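PDB 4ZOH: putative oxidoreductase molybdopterin-binding subunit from Sulfolobus tokodaii, which binds a molybdenum-associated pterin cytosine dinucleotide and probably serves as the catalytic subunit of a xanthine dehydrogenase/aldehyde oxidase-family oxidoreductase. Local coordinates for residues Ala281-Pro286 and Ala320-Ile325; Asp292-Asn297 and Thr326-Tyr331. All coordinates share one frame; numbering follows the deposited sequence.

Contact 1: Ala281-Pro286 and Ala320-Ile325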
# COMPACT_ATOMS: atom_id res chain seq x y z
N ALA A 281 -29.05 31.33 13.05
CA ALA A 281 -28.33 30.14 12.53
C ALA A 281 -27.82 29.26 13.65
O ALA A 281 -27.33 29.76 14.66
CB ALA A 281 -27.20 30.58 11.62
N ASN A 282 -28.07 27.95 13.54
CA ASN A 282 -27.69 26.99 14.55
C ASN A 282 -26.28 26.36 14.27
O ASN A 282 -26.14 25.53 13.35
CB ASN A 282 -28.78 25.94 14.68
CG ASN A 282 -28.56 25.03 15.86
OD1 ASN A 282 -27.47 24.95 16.34
ND2 ASN A 282 -29.58 24.28 16.26
N LEU A 283 -25.26 26.82 14.98
CA LEU A 283 -23.92 26.21 14.86
C LEU A 283 -23.72 24.87 15.49
O LEU A 283 -22.68 24.22 15.24
CB LEU A 283 -22.87 27.13 15.38
CG LEU A 283 -22.73 28.46 14.70
CD1 LEU A 283 -21.59 29.25 15.31
CD2 LEU A 283 -22.57 28.38 13.18
N GLY A 284 -24.69 24.43 16.30
CA GLY A 284 -24.51 23.24 17.16
C GLY A 284 -23.28 23.48 18.09
O GLY A 284 -22.94 24.61 18.37
N ALA A 285 -22.59 22.43 18.55
CA ALA A 285 -21.56 22.53 19.64
C ALA A 285 -20.30 23.29 19.27
O ALA A 285 -19.97 23.46 18.08
CB ALA A 285 -21.23 21.15 20.23
N PRO A 286 -19.61 23.88 20.28
CA PRO A 286 -18.44 24.65 19.86
C PRO A 286 -17.24 23.73 19.43
O PRO A 286 -16.42 23.45 20.23
CB PRO A 286 -18.07 25.48 21.11
CG PRO A 286 -18.80 24.81 22.26
CD PRO A 286 -19.88 23.94 21.73
N ALA A 320 -25.44 33.66 14.97
CA ALA A 320 -24.96 32.29 14.89
C ALA A 320 -24.77 31.82 16.33
O ALA A 320 -23.91 32.32 17.06
CB ALA A 320 -23.66 32.22 14.05
N VAL A 321 -25.54 30.82 16.71
CA VAL A 321 -25.65 30.42 18.07
C VAL A 321 -25.29 28.97 18.24
O VAL A 321 -25.78 28.19 17.46
CB VAL A 321 -27.14 30.53 18.53
CG1 VAL A 321 -27.23 30.62 20.06
CG2 VAL A 321 -27.75 31.80 17.97
N HIS A 322 -24.56 28.60 19.33
CA HIS A 322 -24.35 27.17 19.71
C HIS A 322 -25.56 26.51 20.28
O HIS A 322 -26.38 27.19 20.91
CB HIS A 322 -23.23 27.06 20.77
CG HIS A 322 -21.92 27.57 20.28
ND1 HIS A 322 -21.23 26.95 19.26
CD2 HIS A 322 -21.21 28.66 20.61
CE1 HIS A 322 -20.11 27.62 19.02
NE2 HIS A 322 -20.06 28.66 19.84
N THR A 323 -25.68 25.20 20.10
CA THR A 323 -26.66 24.42 20.82
C THR A 323 -25.95 23.08 21.08
O THR A 323 -24.94 22.80 20.46
CB THR A 323 -28.03 24.20 20.00
OG1 THR A 323 -27.77 23.49 18.76
CG2 THR A 323 -28.72 25.52 19.66
N ASN A 324 -26.52 22.23 21.92
CA ASN A 324 -25.95 20.92 22.26
C ASN A 324 -26.17 19.84 21.22
O ASN A 324 -26.71 18.77 21.57
CB ASN A 324 -26.41 20.44 23.65
CG ASN A 324 -25.83 21.30 24.76
OD1 ASN A 324 -26.53 22.16 25.30
ND2 ASN A 324 -24.52 21.12 25.06
N ILE A 325 -25.74 20.11 19.96
CA ILE A 325 -25.81 19.11 18.89
C ILE A 325 -24.56 19.15 18.08
O ILE A 325 -23.69 20.12 18.16
CB ILE A 325 -27.07 19.29 17.96
CG1 ILE A 325 -26.96 20.62 17.19
CG2 ILE A 325 -28.36 19.17 18.75
CD1 ILE A 325 -28.13 20.86 16.25
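Two parallel strands of a beta-alpha-beta unit meet here at their C-terminal ends, where Ala281-Pro286 and Ala320-Ile325 leave the sheet and diverge, their overall directions 60° apart. Ala281 pairs with Ala320 and Asn282 with Val321. The ladder is closed by Val321 N to Ala281 O (2.9 Å) and Leu283 N to Val321 O (2.9 Å), the latter donor standing above the carbonyl plane of Val321. Beyond the strands, side chains join the backbone bonds. The amide of Asn282 swings out to Thr323 because chi1 (-171°) places CG trans to the main-chain nitrogen, and Thr323 OG1 donates to Asn282 OD1 at 2.8 Å, in the carbonyl plane and on a lone pair. The same OD1 accepts Gly284 N, making an Asx turn, so two bonds fix the amide oxygen while Ile325 CD1 lies against Asn282 ND2 at 3.7 Å. Gly284 turns the chain with a positive phi, and a beta carbon there would clash with Ile325 O. Gly284 O lies in the ring plane of His322 and accepts from His322 ND1 at 3.0 Å. A weak second bond reaches it from Thr323 N. Pro286 CB sits over one face of the His322 ring, 4.0 Å from its centroid, a CH-pi contact offset toward the rim. Ala285 N donates to Ile325 O at 2.6 Å. On the side of Ala281 and Ala320, Leu283 CD1 packs on the methyl of Ala320, and Ala281 rests on Val298 of helix 288-304, the helix that links the two strands. Asn282 and Val321 point to the other face, against Pro111 of helix 111-114, while strands 254-266 and 129-138 flank the pair within the sheet.

Contact 2: Asp292-Asn297 and Thr326-Tyr331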
# COMPACT_ATOMS: atom_id res chain seq x y z
N ASP A 292 -15.95 27.75 12.64
CA ASP A 292 -15.36 28.70 11.74
C ASP A 292 -15.94 28.52 10.25
O ASP A 292 -16.13 29.51 9.54
CB ASP A 292 -13.85 28.46 11.77
CG ASP A 292 -13.11 29.30 10.73
OD1 ASP A 292 -13.22 30.57 10.70
OD2 ASP A 292 -12.39 28.67 9.92
N ASP A 293 -16.10 27.27 9.81
CA ASP A 293 -16.65 26.90 8.48
C ASP A 293 -18.06 27.46 8.36
O ASP A 293 -18.32 28.31 7.51
CB ASP A 293 -16.73 25.35 8.43
CG ASP A 293 -17.26 24.80 7.09
OD1 ASP A 293 -17.19 25.54 6.09
OD2 ASP A 293 -17.75 23.64 7.10
N GLU A 294 -18.92 27.05 9.27
CA GLU A 294 -20.31 27.45 9.27
C GLU A 294 -20.59 28.93 9.54
O GLU A 294 -21.50 29.51 8.93
CB GLU A 294 -21.15 26.63 10.22
CG GLU A 294 -22.62 27.00 10.08
CD GLU A 294 -23.23 26.73 8.68
OE1 GLU A 294 -22.55 26.19 7.77
OE2 GLU A 294 -24.39 27.08 8.49
N SER A 295 -19.84 29.54 10.46
CA SER A 295 -20.01 30.96 10.67
C SER A 295 -19.73 31.80 9.38
O SER A 295 -20.42 32.80 9.14
CB SER A 295 -19.17 31.43 11.87
OG SER A 295 -18.79 32.78 11.76
N GLY A 296 -18.70 31.46 8.60
CA GLY A 296 -18.51 32.15 7.30
C GLY A 296 -19.76 31.99 6.40
O GLY A 296 -20.14 32.91 5.64
N ASN A 297 -20.38 30.81 6.51
CA ASN A 297 -21.64 30.47 5.76
C ASN A 297 -22.86 31.33 6.19
O ASN A 297 -23.70 31.69 5.34
CB ASN A 297 -21.97 28.97 5.91
CG ASN A 297 -20.94 28.10 5.22
OD1 ASN A 297 -20.09 28.58 4.50
ND2 ASN A 297 -21.04 26.81 5.40
N THR A 326 -24.44 18.09 17.30
CA THR A 326 -23.35 17.95 16.34
C THR A 326 -22.95 19.32 15.76
O THR A 326 -23.80 20.02 15.18
CB THR A 326 -23.81 17.03 15.17
OG1 THR A 326 -24.40 15.86 15.72
CG2 THR A 326 -22.63 16.65 14.38
N PRO A 327 -21.67 19.71 15.83
CA PRO A 327 -21.41 20.99 15.18
C PRO A 327 -21.80 21.06 13.66
O PRO A 327 -21.50 20.13 12.91
CB PRO A 327 -19.88 21.12 15.32
CG PRO A 327 -19.54 20.27 16.50
CD PRO A 327 -20.42 19.09 16.27
N THR A 328 -22.31 22.19 13.21
CA THR A 328 -22.85 22.39 11.87
C THR A 328 -21.67 22.70 10.94
O THR A 328 -20.72 23.34 11.35
CB THR A 328 -23.82 23.61 11.90
OG1 THR A 328 -24.75 23.43 13.00
CG2 THR A 328 -24.60 23.75 10.48
N GLN A 329 -21.75 22.29 9.67
CA GLN A 329 -20.67 22.50 8.69
C GLN A 329 -21.22 22.89 7.34
O GLN A 329 -22.38 22.74 7.07
CB GLN A 329 -19.97 21.16 8.34
CG GLN A 329 -19.58 20.28 9.47
CD GLN A 329 -19.06 18.93 8.96
OE1 GLN A 329 -19.56 17.86 9.35
NE2 GLN A 329 -18.09 18.98 8.07
N SER A 330 -20.33 23.24 6.43
CA SER A 330 -20.70 23.49 5.04
C SER A 330 -21.46 22.26 4.54
O SER A 330 -21.03 21.10 4.74
CB SER A 330 -19.48 23.64 4.19
OG SER A 330 -19.04 24.97 4.17
N TYR A 331 -22.59 22.53 3.89
CA TYR A 331 -23.23 21.58 2.98
C TYR A 331 -23.53 22.31 1.67
O TYR A 331 -23.99 23.50 1.71
CB TYR A 331 -24.49 21.03 3.55
CG TYR A 331 -25.32 20.16 2.62
CD1 TYR A 331 -24.75 19.00 2.02
CD2 TYR A 331 -26.62 20.47 2.33
CE1 TYR A 331 -25.51 18.13 1.25
CE2 TYR A 331 -27.39 19.64 1.54
CZ TYR A 331 -26.83 18.46 0.99
OH TYR A 331 -27.56 17.61 0.19
O HOH W 1 -16.90 20.92 6.61
O HOH W 2 -24.41 24.57 6.25
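Asp293, on helix 288-304, grips Ser330 of the loop 326-331 with both carboxylate oxygens. The bond to CB heads toward the loop, and chi1 of -179° sets CG opposite the backbone N, carrying the carboxylate away from the helix to Ser330. Asp293 OD1 receives the hydroxyl OG of Ser330 at 2.7 Å, on the syn side and somewhat out of the carboxylate plane. Asp293 OD2 takes Ser330 N, also at 2.7 Å, in a nearly straight bond (N-H...O angle 175°) that descends from above the plane, and it lies beside Gln329 CB. A water that donates to OD2 accepts Gln329 NE2, extending the link along the loop; NE2 is also bound to Ser217 O, and Gln329 OE1 to Gly253 N. An alanine in place of Asp293 would probably leave Ser330 N and OG without their acceptors, the hydroxyl keeping Asn297 as its one partner described here, and would remove the water-mediated link to Gln329. Asn297 ND2, one helical turn on from Asp293, donates to Ser330 OG at 3.0 Å with OG in the amide plane. The other N-H of Asn297 ND2 goes to Glu294 OE1 at 2.9 Å, approaching from above that carboxylate and fixing the rotation of the amide. Glu294, bent at chi2, lays its CG and CD against Thr328 CG2, with CD 3.7 Å away. Its OE2 forms a salt bridge with Lys258, which probably favours the ionised carboxylate. The side chain of Ser330 comes within about 5 Å of the molybdenum. This is a helix-to-loop contact beside the molybdenum site, consistent with a second-shell position, within a molybdopterin cofactor-binding domain.

Contacts 1 and 2 have centres about 9 Å apart and are built on one beta-alpha-beta unit (strand 272-282, helix 288-304, strand 313-321) and the loop that follows it, all inside a molybdopterin cofactor-binding domain. Their segments alternate along the chain, 281-286, 292-297, 320-325 and 326-331, so each contact pairs a segment before strand 313-321 with one that begins at its end or follows it. They also touch directly. Asn282 O and Leu283 O probably receive Thr328 OG1 and Thr328 N, and Leu283 CD2 packs on Glu294 CG at 3.4 Å. One continuous network therefore connects the C-terminal ends of two inner strands with the surroundings of the molybdenum.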